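Local coordinates for phenylalanine--tRNA ligase beta subunit (Pyrococcus horikoshii, PDB 2CXI), which joins phenylalanine to tRNA(Phe) at the expense of ATP as part of an alpha2-beta2 synthetase, seen here as an N-terminal beta-subunit fragment that includes the editing domain, at residues A[191-194]-A[199-202]; A[288-293]-A[301-306]; A[19-24]-A[45-50]; A[123-128]-A[247-252]. All blocks are in the same frame, centred on the assembly; numbering follows the deposited sequence.

Contact 1: A[191-194]-A[199-202]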
loop_
_atom_site.group_PDB
_atom_site.type_symbol
_atom_site.label_atom_id
_atom_site.label_comp_id
_atom_site.label_asym_id
_atom_site.label_seq_id
_atom_site.Cartn_x
_atom_site.Cartn_y
_atom_site.Cartn_z
ATOM N N HIS A 191 -5.076 19.706 32.708
ATOM C CA HIS A 191 -5.549 21.074 32.468
ATOM C C HIS A 191 -5.023 21.618 31.142
ATOM O O HIS A 191 -5.651 22.518 30.545
ATOM C CB HIS A 191 -5.148 21.997 33.613
ATOM C CG HIS A 191 -3.674 22.256 33.697
ATOM N ND1 HIS A 191 -3.082 23.375 33.150
ATOM C CD2 HIS A 191 -2.675 21.546 34.267
ATOM C CE1 HIS A 191 -1.782 23.341 33.386
ATOM N NE2 HIS A 191 -1.510 22.239 34.057
ATOM N N LEU A 192 -3.913 21.028 30.665
ATOM C CA LEU A 192 -3.287 21.436 29.386
ATOM C C LEU A 192 -4.176 21.175 28.182
ATOM O O LEU A 192 -4.026 21.825 27.141
ATOM C CB LEU A 192 -1.922 20.749 29.195
ATOM C CG LEU A 192 -0.830 21.073 30.243
ATOM C CD1 LEU A 192 0.456 20.268 29.987
ATOM C CD2 LEU A 192 -0.510 22.557 30.280
ATOM N N ILE A 193 -5.098 20.228 28.348
ATOM C CA ILE A 193 -5.975 19.738 27.262
ATOM C C ILE A 193 -7.464 19.569 27.611
ATOM O O ILE A 193 -8.300 19.543 26.709
ATOM C CB ILE A 193 -5.427 18.376 26.666
ATOM C CG1 ILE A 193 -5.502 17.246 27.695
ATOM C CG2 ILE A 193 -3.986 18.542 26.066
ATOM C CD1 ILE A 193 -5.241 15.871 27.104
ATOM N N LYS A 194 -7.792 19.434 28.895
ATOM C CA LYS A 194 -9.151 19.012 29.302
ATOM C C LYS A 194 -10.330 19.837 28.787
ATOM O O LYS A 194 -11.423 19.290 28.616
ATOM C CB LYS A 194 -9.268 18.816 30.821
ATOM C CG LYS A 194 -9.094 20.090 31.658
ATOM C CD LYS A 194 -10.119 20.106 32.773
ATOM C CE LYS A 194 -10.027 21.369 33.629
ATOM N NZ LYS A 194 -8.997 21.110 34.660
ATOM N N TYR A 199 -8.834 15.421 22.413
ATOM C CA TYR A 199 -7.504 15.246 23.054
ATOM C C TYR A 199 -6.511 14.640 22.063
ATOM O O TYR A 199 -6.913 13.849 21.187
ATOM C CB TYR A 199 -7.587 14.381 24.316
ATOM C CG TYR A 199 -8.559 14.849 25.379
ATOM C CD1 TYR A 199 -8.881 16.208 25.531
ATOM C CD2 TYR A 199 -9.154 13.924 26.244
ATOM C CE1 TYR A 199 -9.768 16.633 26.509
ATOM C CE2 TYR A 199 -10.031 14.337 27.237
ATOM C CZ TYR A 199 -10.346 15.701 27.347
ATOM O OH TYR A 199 -11.199 16.114 28.330
ATOM N N PRO A 200 -5.230 15.013 22.161
ATOM C CA PRO A 200 -4.223 14.467 21.243
ATOM C C PRO A 200 -4.025 12.981 21.548
ATOM O O PRO A 200 -3.972 12.583 22.720
ATOM C CB PRO A 200 -2.936 15.262 21.588
ATOM C CG PRO A 200 -3.395 16.434 22.464
ATOM C CD PRO A 200 -4.640 15.951 23.148
ATOM N N LEU A 201 -3.935 12.181 20.500
ATOM C CA LEU A 201 -3.670 10.768 20.654
ATOM C C LEU A 201 -2.607 10.351 19.619
ATOM O O LEU A 201 -2.663 10.756 18.461
ATOM C CB LEU A 201 -4.975 9.976 20.456
ATOM C CG LEU A 201 -5.135 8.693 21.257
ATOM C CD1 LEU A 201 -5.081 9.013 22.761
ATOM C CD2 LEU A 201 -6.489 8.040 20.892
ATOM N N LEU A 202 -1.644 9.560 20.063
ATOM C CA LEU A 202 -0.630 8.977 19.172
ATOM C C LEU A 202 -0.962 7.486 18.992
ATOM O O LEU A 202 -0.942 6.742 19.954
ATOM C CB LEU A 202 0.759 9.127 19.815
ATOM C CG LEU A 202 1.986 8.776 18.953
ATOM C CD1 LEU A 202 2.068 9.590 17.572
ATOM C CD2 LEU A 202 3.283 8.872 19.810
#
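I193 is the first residue of 191-194 to meet the strand segment 199-202. Its CB points toward that segment. CG1 sits between the backbone N and the carbonyl carbon (chi1 66°), which leaves CG2 beside the N. CD1, at the end of the longer branch, meets both Y199 and P200, while CG2 meets P200. CD1 touches the tyrosine where the ring joins the chain: I193 CD1 is 3.9 Å from Y199 CG and equally near Y199 CB. The two side chains cross at about a right angle. At the proline ring, I193 CG2 is 4.0 Å from P200 CD. The carbonyl of I193 also borders the tyrosine ring, and I193 O is 3.3 Å from Y199 CE1, in an oblique position. Here the chain has left helix 184-189 and turns back into strand 199-204, within the B3/4 domain. That strand runs antiparallel between 154-159 and 209-212 in the large mixed sheet. L180 of helix 176-182 packs on I193, K194 and Y199, and P214 and I215 also touch I193. K194 comes next. Its side chain sets off away from the strand, and the backbone and CB make the contact. K194 O lies at the edge of the Y199 ring, in its plane, 3.2 Å from Y199 OH. The hydrogen bond is doubtful, because the place of Y199 OH is itself unsure. With an alanine at position 199, I193 CD1 would probably face a gap and K194 O would lose its neighbouring hydroxyl.

Contact 2: A[288-293]-A[301-306]; sequences DYIRKL and GEIKEL
R291 NH1 has two polar partners. It forms a salt bridge with D300 OD1, at the start of the second helix, and a hydrogen bond to L298 O in the connection. The same nitrogen meets the facing helix, R291 NH1 lying 3.6 Å from I303 CD1. The methyl approaches the guanidinium obliquely, and the two side chains cross at about a right angle. A bend in the arginine chain at chi3 (-66°) turns its end toward helix 300-309. Behind it, within the first helix, R291 NE gives a weak but nearly straight bond to D288 OD1, at 3.3 Å and 169°. D288 OD1 lies in the guanidinium plane, at its edge. The other oxygen of this carboxylate is held by lysine: K292 NZ is 3.0 Å from D288 OD2, which offers its syn lone pair. D288 thus bridges two positive side chains, and their charges would probably favour its ionised form. I303 points toward the first helix, and I303 CD1 also touches I290 CG2 at 4.0 Å. I290 and I303 are both buried and are the closest pair of the two backbones, with I290 CA 8.2 Å from I303 CA. The I290 side chain is about 8 Å from those of E340 and D341, two predicted magnesium ligands. Two short helices joined by a tight connection and followed by a beta hairpin are consistent with the helix-turn-helix-like fold of the B5 domain.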
loop_
_atom_site.group_PDB
_atom_site.type_symbol
_atom_site.label_atom_id
_atom_site.label_comp_id
_atom_site.label_asym_id
_atom_site.label_seq_id
_atom_site.Cartn_x
_atom_site.Cartn_y
_atom_site.Cartn_z
ATOM N N ASP A 288 39.076 39.318 15.603
ATOM C CA ASP A 288 39.556 40.451 16.393
ATOM C C ASP A 288 38.519 40.889 17.449
ATOM O O ASP A 288 38.900 41.419 18.476
ATOM C CB ASP A 288 40.077 41.589 15.517
ATOM C CG ASP A 288 41.105 42.456 16.248
ATOM O OD1 ASP A 288 42.239 41.996 16.569
ATOM O OD2 ASP A 288 40.830 43.609 16.571
ATOM N N TYR A 289 37.228 40.609 17.221
ATOM C CA TYR A 289 36.210 40.811 18.256
ATOM C C TYR A 289 36.538 39.944 19.479
ATOM O O TYR A 289 36.513 40.415 20.613
ATOM C CB TYR A 289 34.810 40.503 17.746
ATOM C CG TYR A 289 33.740 40.466 18.828
ATOM C CD1 TYR A 289 33.432 39.281 19.526
ATOM C CD2 TYR A 289 32.991 41.608 19.111
ATOM C CE1 TYR A 289 32.434 39.275 20.519
ATOM C CE2 TYR A 289 32.001 41.608 20.089
ATOM C CZ TYR A 289 31.725 40.444 20.779
ATOM O OH TYR A 289 30.728 40.491 21.716
ATOM N N ILE A 290 36.883 38.685 19.227
ATOM C CA ILE A 290 37.249 37.768 20.288
ATOM C C ILE A 290 38.476 38.253 21.090
ATOM O O ILE A 290 38.468 38.252 22.349
ATOM C CB ILE A 290 37.481 36.335 19.700
ATOM C CG1 ILE A 290 36.208 35.801 19.011
ATOM C CG2 ILE A 290 37.968 35.374 20.785
ATOM C CD1 ILE A 290 35.090 35.509 19.956
ATOM N N ARG A 291 39.543 38.629 20.372
ATOM C CA ARG A 291 40.731 39.215 21.025
ATOM C C ARG A 291 40.395 40.474 21.828
ATOM O O ARG A 291 40.706 40.545 23.012
ATOM C CB ARG A 291 41.809 39.547 19.988
ATOM C CG ARG A 291 42.717 38.389 19.722
ATOM C CD ARG A 291 43.858 38.692 18.727
ATOM N NE ARG A 291 43.341 38.954 17.392
ATOM C CZ ARG A 291 43.123 38.036 16.481
ATOM N NH1 ARG A 291 43.392 36.770 16.740
ATOM N NH2 ARG A 291 42.652 38.400 15.293
ATOM N N LYS A 292 39.743 41.442 21.192
ATOM C CA LYS A 292 39.501 42.741 21.806
ATOM C C LYS A 292 38.604 42.662 23.045
ATOM O O LYS A 292 38.831 43.354 24.040
ATOM C CB LYS A 292 38.934 43.716 20.766
ATOM C CG LYS A 292 39.990 44.258 19.786
ATOM C CD LYS A 292 41.092 45.076 20.534
ATOM C CE LYS A 292 42.481 44.896 19.939
ATOM N NZ LYS A 292 42.510 45.131 18.469
ATOM N N LEU A 293 37.599 41.787 23.008
ATOM C CA LEU A 293 36.688 41.735 24.129
ATOM C C LEU A 293 37.111 40.739 25.208
ATOM O O LEU A 293 36.698 40.864 26.350
ATOM C CB LEU A 293 35.223 41.586 23.662
ATOM C CG LEU A 293 34.507 42.717 22.864
ATOM C CD1 LEU A 293 34.274 43.980 23.628
ATOM C CD2 LEU A 293 35.176 43.114 21.535
ATOM N N GLY A 301 44.915 30.947 14.869
ATOM C CA GLY A 301 45.095 29.511 15.051
ATOM C C GLY A 301 44.747 29.040 16.468
ATOM O O GLY A 301 44.136 27.980 16.650
ATOM N N GLU A 302 45.152 29.813 17.471
ATOM C CA GLU A 302 44.824 29.474 18.860
ATOM C C GLU A 302 43.315 29.535 19.137
ATOM O O GLU A 302 42.746 28.644 19.804
ATOM C CB GLU A 302 45.594 30.360 19.825
ATOM C CG GLU A 302 47.066 29.982 19.865
ATOM C CD GLU A 302 47.918 31.032 20.536
ATOM O OE1 GLU A 302 47.620 32.241 20.409
ATOM O OE2 GLU A 302 48.887 30.624 21.207
ATOM N N ILE A 303 42.679 30.572 18.609
ATOM C CA ILE A 303 41.230 30.717 18.747
ATOM C C ILE A 303 40.548 29.571 18.016
ATOM O O ILE A 303 39.610 28.954 18.551
ATOM C CB ILE A 303 40.720 32.078 18.223
ATOM C CG1 ILE A 303 41.346 33.221 19.047
ATOM C CG2 ILE A 303 39.167 32.122 18.324
ATOM C CD1 ILE A 303 41.118 34.587 18.477
ATOM N N LYS A 304 41.012 29.260 16.799
ATOM C CA LYS A 304 40.440 28.110 16.094
ATOM C C LYS A 304 40.471 26.820 16.950
ATOM O O LYS A 304 39.484 26.094 17.031
ATOM C CB LYS A 304 41.114 27.890 14.732
ATOM C CG LYS A 304 40.651 26.617 14.017
ATOM C CD LYS A 304 40.908 26.694 12.521
ATOM C CE LYS A 304 40.917 25.288 11.941
ATOM N NZ LYS A 304 40.671 25.337 10.519
ATOM N N GLU A 305 41.615 26.550 17.568
ATOM C CA GLU A 305 41.823 25.357 18.372
ATOM C C GLU A 305 40.905 25.333 19.591
ATOM O O GLU A 305 40.432 24.281 19.979
ATOM C CB GLU A 305 43.252 25.294 18.884
ATOM C CG GLU A 305 44.321 25.056 17.820
ATOM C CD GLU A 305 45.678 24.880 18.461
ATOM O OE1 GLU A 305 46.594 25.725 18.233
ATOM O OE2 GLU A 305 45.813 23.902 19.234
ATOM N N LEU A 306 40.697 26.481 20.214
ATOM C CA LEU A 306 39.786 26.553 21.369
ATOM C C LEU A 306 38.333 26.276 20.947
ATOM O O LEU A 306 37.632 25.508 21.608
ATOM C CB LEU A 306 39.892 27.908 22.058
ATOM C CG LEU A 306 41.200 28.191 22.825
ATOM C CD1 LEU A 306 41.128 29.584 23.393
ATOM C CD2 LEU A 306 41.517 27.173 23.952
#

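Contact 3: A[19-24]-A[45-50]; sequences FSIEEW and VYFKLD
The first turn of helix 21-30 faces strand 44-51 with I21 opposite V45 and W24 opposite F47, each CA pair 9.9 Å apart. F47 reaches from the strand to both I21 and W24. Its CG lies beside the backbone N (chi1 -52°), and the ring extends across to the helix. There it meets W24 in a T-shaped stack. The edge of F47 points at one face of the indole, with F47 CE2 3.6 Å from W24 CD2. The planes are inclined at 65°, and the centroids of the phenyl ring and the five-membered ring are 5.0 Å apart. F19 lies over the opposite face, toward its rim. The indole N-H is used as well, since W24 NE1 bonds to E12 OE2, which also accepts from F19 N. I21 adds a second touch at the phenyl edge, I21 CD1 lying 3.8 Å from F47 CE1. The same methyl is 4.4 Å from V45 CG1, a looser contact. A leucine in place of W24 would probably leave the F47 edge without an aromatic face and E12 without its indole partner. The helix start is fixed by a capping box: S20 OG accepts from E23 N at 3.1 Å, and E23 OE1 accepts from S20 N at 3.0 Å. L11 of helix 8-15 packs on both rings. Helices 8-15 and 21-30 thus pack on a three-stranded antiparallel sheet, an alpha/beta unit at the N-terminus.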
loop_
_atom_site.group_PDB
_atom_site.type_symbol
_atom_site.label_atom_id
_atom_site.label_comp_id
_atom_site.label_asym_id
_atom_site.label_seq_id
_atom_site.Cartn_x
_atom_site.Cartn_y
_atom_site.Cartn_z
ATOM N N PHE A 19 38.759 7.462 35.503
ATOM C CA PHE A 19 39.410 8.564 36.213
ATOM C C PHE A 19 39.180 8.402 37.702
ATOM O O PHE A 19 38.139 7.880 38.137
ATOM C CB PHE A 19 38.865 9.924 35.793
ATOM C CG PHE A 19 38.852 10.154 34.321
ATOM C CD1 PHE A 19 39.924 10.780 33.692
ATOM C CD2 PHE A 19 37.755 9.768 33.564
ATOM C CE1 PHE A 19 39.907 11.013 32.314
ATOM C CE2 PHE A 19 37.746 9.995 32.179
ATOM C CZ PHE A 19 38.824 10.612 31.569
ATOM N N SER A 20 40.135 8.865 38.514
ATOM C CA SER A 20 39.839 8.876 39.966
ATOM C C SER A 20 38.747 9.893 40.313
ATOM O O SER A 20 38.397 10.765 39.494
ATOM C CB SER A 20 41.091 9.218 40.756
ATOM O OG SER A 20 41.485 10.521 40.425
ATOM N N ILE A 21 38.194 9.763 41.519
ATOM C CA ILE A 21 37.273 10.761 42.038
ATOM C C ILE A 21 37.921 12.156 42.070
ATOM O O ILE A 21 37.292 13.168 41.714
ATOM C CB ILE A 21 36.747 10.356 43.437
ATOM C CG1 ILE A 21 35.912 9.058 43.355
ATOM C CG2 ILE A 21 35.961 11.517 44.047
ATOM C CD1 ILE A 21 34.638 9.161 42.464
ATOM N N GLU A 22 39.195 12.206 42.448
ATOM C CA GLU A 22 39.905 13.484 42.482
ATOM C C GLU A 22 40.013 14.113 41.071
ATOM O O GLU A 22 39.858 15.319 40.920
ATOM C CB GLU A 22 41.291 13.342 43.151
ATOM C CG GLU A 22 42.128 14.614 43.061
ATOM C CD GLU A 22 43.421 14.565 43.888
ATOM O OE1 GLU A 22 43.607 13.622 44.661
ATOM O OE2 GLU A 22 44.239 15.469 43.730
ATOM N N GLU A 23 40.253 13.302 40.048
ATOM C CA GLU A 23 40.266 13.791 38.648
ATOM C C GLU A 23 38.855 14.207 38.150
ATOM O O GLU A 23 38.715 15.181 37.391
ATOM C CB GLU A 23 40.842 12.728 37.729
ATOM C CG GLU A 23 42.359 12.531 37.905
ATOM C CD GLU A 23 42.914 11.355 37.129
ATOM O OE1 GLU A 23 42.225 10.334 37.025
ATOM O OE2 GLU A 23 44.073 11.458 36.654
ATOM N N TRP A 24 37.835 13.486 38.610
ATOM C CA TRP A 24 36.416 13.776 38.284
ATOM C C TRP A 24 35.989 15.174 38.710
ATOM O O TRP A 24 35.141 15.801 38.080
ATOM C CB TRP A 24 35.474 12.689 38.832
ATOM C CG TRP A 24 35.213 11.600 37.770
ATOM C CD1 TRP A 24 35.675 10.305 37.754
ATOM C CD2 TRP A 24 34.467 11.769 36.558
ATOM N NE1 TRP A 24 35.240 9.651 36.615
ATOM C CE2 TRP A 24 34.528 10.537 35.842
ATOM C CE3 TRP A 24 33.810 12.864 35.963
ATOM C CZ2 TRP A 24 33.901 10.354 34.597
ATOM C CZ3 TRP A 24 33.166 12.681 34.723
ATOM C CH2 TRP A 24 33.240 11.431 34.050
ATOM N N VAL A 45 29.340 3.312 41.922
ATOM C CA VAL A 45 29.426 4.743 42.226
ATOM C C VAL A 45 28.458 5.577 41.347
ATOM O O VAL A 45 28.427 5.413 40.112
ATOM C CB VAL A 45 30.894 5.274 42.117
ATOM C CG1 VAL A 45 30.972 6.790 42.351
ATOM C CG2 VAL A 45 31.845 4.518 43.087
ATOM N N TYR A 46 27.746 6.504 41.994
ATOM C CA TYR A 46 26.863 7.473 41.333
ATOM C C TYR A 46 27.264 8.897 41.677
ATOM O O TYR A 46 27.803 9.145 42.776
ATOM C CB TYR A 46 25.421 7.240 41.770
ATOM C CG TYR A 46 24.889 5.929 41.262
ATOM C CD1 TYR A 46 24.327 5.834 39.996
ATOM C CD2 TYR A 46 24.983 4.761 42.046
ATOM C CE1 TYR A 46 23.842 4.599 39.518
ATOM C CE2 TYR A 46 24.507 3.540 41.583
ATOM C CZ TYR A 46 23.936 3.461 40.325
ATOM O OH TYR A 46 23.456 2.241 39.869
ATOM N N PHE A 47 27.070 9.803 40.717
ATOM C CA PHE A 47 27.182 11.235 40.934
ATOM C C PHE A 47 25.802 11.892 40.779
ATOM O O PHE A 47 24.979 11.474 39.926
ATOM C CB PHE A 47 28.119 11.893 39.898
ATOM C CG PHE A 47 29.471 11.267 39.749
ATOM C CD1 PHE A 47 30.132 10.640 40.820
ATOM C CD2 PHE A 47 30.164 11.429 38.531
ATOM C CE1 PHE A 47 31.405 10.124 40.656
ATOM C CE2 PHE A 47 31.460 10.935 38.366
ATOM C CZ PHE A 47 32.089 10.283 39.422
ATOM N N LYS A 48 25.539 12.906 41.597
ATOM C CA LYS A 48 24.532 13.888 41.251
ATOM C C LYS A 48 25.263 15.116 40.678
ATOM O O LYS A 48 26.135 15.717 41.329
ATOM C CB LYS A 48 23.652 14.290 42.428
ATOM C CG LYS A 48 22.533 15.289 41.997
ATOM C CD LYS A 48 21.590 15.623 43.153
ATOM C CE LYS A 48 21.063 14.351 43.840
ATOM N NZ LYS A 48 19.988 13.671 43.040
ATOM N N LEU A 49 24.925 15.448 39.435
ATOM C CA LEU A 49 25.509 16.579 38.750
ATOM C C LEU A 49 24.531 17.748 38.753
ATOM O O LEU A 49 23.310 17.557 38.729
ATOM C CB LEU A 49 25.910 16.185 37.319
ATOM C CG LEU A 49 26.877 15.006 37.155
ATOM C CD1 LEU A 49 27.180 14.727 35.684
ATOM C CD2 LEU A 49 28.203 15.350 37.905
ATOM N N ASP A 50 25.083 18.955 38.843
ATOM C CA ASP A 50 24.274 20.155 38.859
ATOM C C ASP A 50 24.645 20.905 37.603
ATOM O O ASP A 50 25.761 21.427 37.484
ATOM C CB ASP A 50 24.602 20.970 40.102
ATOM C CG ASP A 50 23.770 22.249 40.240
ATOM O OD1 ASP A 50 22.922 22.576 39.383
ATOM O OD2 ASP A 50 23.939 22.990 41.246
#

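Contact 4: A[123-128]-A[247-252]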
loop_
_atom_site.group_PDB
_atom_site.type_symbol
_atom_site.label_atom_id
_atom_site.label_comp_id
_atom_site.label_asym_id
_atom_site.label_seq_id
_atom_site.Cartn_x
_atom_site.Cartn_y
_atom_site.Cartn_z
ATOM N N ILE A 123 15.310 7.954 30.085
ATOM C CA ILE A 123 14.131 8.379 30.858
ATOM C C ILE A 123 14.311 9.684 31.666
ATOM O O ILE A 123 13.431 10.552 31.671
ATOM C CB ILE A 123 13.621 7.220 31.793
ATOM C CG1 ILE A 123 13.154 6.016 30.947
ATOM C CG2 ILE A 123 12.532 7.718 32.754
ATOM C CD1 ILE A 123 12.591 4.791 31.762
ATOM N N GLN A 124 15.433 9.808 32.368
ATOM C CA GLN A 124 15.703 11.028 33.133
ATOM C C GLN A 124 15.823 12.243 32.173
ATOM O O GLN A 124 15.314 13.326 32.471
ATOM C CB GLN A 124 17.001 10.865 33.888
ATOM C CG GLN A 124 17.371 12.050 34.716
ATOM C CD GLN A 124 18.591 11.779 35.582
ATOM O OE1 GLN A 124 18.534 11.928 36.803
ATOM N NE2 GLN A 124 19.706 11.439 34.944
ATOM N N LEU A 125 16.476 12.034 31.035
ATOM C CA LEU A 125 16.640 13.101 30.031
ATOM C C LEU A 125 15.284 13.559 29.468
ATOM O O LEU A 125 14.974 14.762 29.358
ATOM C CB LEU A 125 17.630 12.700 28.932
ATOM C CG LEU A 125 17.915 13.777 27.859
ATOM C CD1 LEU A 125 18.499 15.040 28.479
ATOM C CD2 LEU A 125 18.852 13.193 26.802
ATOM N N GLN A 126 14.439 12.586 29.197
ATOM C CA GLN A 126 13.073 12.848 28.785
ATOM C C GLN A 126 12.356 13.734 29.827
ATOM O O GLN A 126 11.749 14.757 29.488
ATOM C CB GLN A 126 12.429 11.473 28.517
ATOM C CG GLN A 126 10.994 11.364 28.486
ATOM C CD GLN A 126 10.583 9.927 28.134
ATOM O OE1 GLN A 126 9.541 9.732 27.562
ATOM N NE2 GLN A 126 11.423 8.938 28.462
ATOM N N GLU A 127 12.482 13.393 31.109
ATOM C CA GLU A 127 11.866 14.183 32.156
ATOM C C GLU A 127 12.535 15.541 32.329
ATOM O O GLU A 127 11.850 16.535 32.508
ATOM C CB GLU A 127 11.879 13.432 33.496
ATOM C CG GLU A 127 11.126 12.100 33.473
ATOM C CD GLU A 127 11.391 11.186 34.688
ATOM O OE1 GLU A 127 12.223 11.515 35.589
ATOM O OE2 GLU A 127 10.754 10.113 34.742
ATOM N N LYS A 128 13.862 15.586 32.352
ATOM C CA LYS A 128 14.563 16.884 32.576
ATOM C C LYS A 128 14.298 17.858 31.440
ATOM O O LYS A 128 14.052 19.044 31.670
ATOM C CB LYS A 128 16.070 16.681 32.719
ATOM C CG LYS A 128 16.460 15.771 33.881
ATOM C CD LYS A 128 16.171 16.401 35.262
ATOM C CE LYS A 128 16.242 15.323 36.335
ATOM N NZ LYS A 128 16.143 15.915 37.732
ATOM N N LEU A 247 14.149 17.020 20.180
ATOM C CA LEU A 247 14.332 15.768 19.425
ATOM C C LEU A 247 15.821 15.567 19.089
ATOM O O LEU A 247 16.365 14.458 19.205
ATOM C CB LEU A 247 13.531 15.859 18.108
ATOM C CG LEU A 247 13.634 14.615 17.210
ATOM C CD1 LEU A 247 12.865 13.410 17.915
ATOM C CD2 LEU A 247 13.072 14.905 15.789
ATOM N N ASN A 248 16.477 16.649 18.660
ATOM C CA ASN A 248 17.870 16.616 18.336
ATOM C C ASN A 248 18.718 16.192 19.524
ATOM O O ASN A 248 19.643 15.397 19.366
ATOM C CB ASN A 248 18.339 17.960 17.787
ATOM C CG ASN A 248 17.707 18.300 16.382
ATOM O OD1 ASN A 248 17.828 19.438 15.876
ATOM N ND2 ASN A 248 17.106 17.322 15.770
ATOM N N VAL A 249 18.428 16.763 20.696
ATOM C CA VAL A 249 19.112 16.356 21.920
ATOM C C VAL A 249 18.919 14.825 22.171
ATOM O O VAL A 249 19.885 14.102 22.399
ATOM C CB VAL A 249 18.650 17.240 23.122
ATOM C CG1 VAL A 249 19.099 16.623 24.471
ATOM C CG2 VAL A 249 19.173 18.696 22.949
HETATM N N MSE A 250 17.677 14.348 22.111
HETATM C CA MSE A 250 17.356 12.914 22.347
HETATM C C MSE A 250 18.123 11.995 21.403
HETATM O O MSE A 250 18.725 11.015 21.844
HETATM C CB MSE A 250 15.852 12.615 22.181
HETATM C CG MSE A 250 14.925 13.219 23.231
HETATM SE SE MSE A 250 15.329 12.581 25.124
HETATM C CE MSE A 250 15.691 10.737 24.810
ATOM N N VAL A 251 18.044 12.258 20.095
ATOM C CA VAL A 251 18.687 11.350 19.130
ATOM C C VAL A 251 20.225 11.401 19.147
ATOM O O VAL A 251 20.861 10.389 18.901
ATOM C CB VAL A 251 18.166 11.559 17.649
ATOM C CG1 VAL A 251 16.631 11.477 17.589
ATOM C CG2 VAL A 251 18.635 12.897 17.057
ATOM N N THR A 252 20.819 12.576 19.397
ATOM C CA THR A 252 22.267 12.638 19.506
ATOM C C THR A 252 22.765 11.997 20.799
ATOM O O THR A 252 23.841 11.411 20.801
ATOM C CB THR A 252 22.849 14.060 19.302
ATOM O OG1 THR A 252 22.303 14.967 20.267
ATOM C CG2 THR A 252 22.421 14.645 17.896
#
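L125 extends its CG trans to the backbone N (chi1 -178°), which carries the branched end across to helix 240-255. M250 is a selenomethionine, and its CG lies beside the backbone N. Its chain then folds at chi2 (-60°) and again at chi3, and these bends bring the selenium round to the leucine. The two side chains slide past each other in opposite directions. M250 SE rests on the branch point, 3.9 Å from L125 CG, and is equally near L125 CD2. It also sits by the backbone of the first helix, M250 SE being 4.2 Å from Q126 N, with no hydrogen bond between them. L125 CD2 also touches V249 CG1 at 4.2 Å. L125, V249 and M250 are all buried, and the contact between the segments is apolar, with no hydrogen bond across it. One side-chain bond lies within the second helix. T252 OG1 gives its proton to N248 O at 2.8 Å, and T252 N reaches the same oxygen from the opposite face of its plane at 3.1 Å. That buried carbonyl therefore takes two donors. I142 and I144 of strand 140-146 pack on M250 and Q126 from the sheet side. The side chain of V249 is about 9 Å from that of D331, a predicted magnesium ligand. The short helical segments run nearly antiparallel, at 168°, with their axes 10.9 Å apart. Here helices 116-133 and 240-255 pack side by side against the large mixed sheet, the alpha/beta core of the B3/4 domain, the amino acid-editing part of the synthetase.

The four contacts share no helix or strand. Contacts 1 and 4 both belong to the B3/4 domain, with centres about 21 Å apart. Contact 1 includes one of the mixed sheet's strands, while the helices of contact 4 pack on the sheet. Contact 4 is near the middle of the chain, while contact 1 sits far out, about 22 Å from the chain's centre. Contact 2 lies in the B5 domain, on the opposite side of that centre from contact 1. Contact 3 is in the N-terminal unit; its nearest atoms are about 7 Å from contact 4. Contact 4 is apolar between helices. Contact 3, only partly buried, rests on aromatic rings. Contacts 1 and 2 are buried but mix aliphatic touches with polar groups, carbonyls in one and charges in the other.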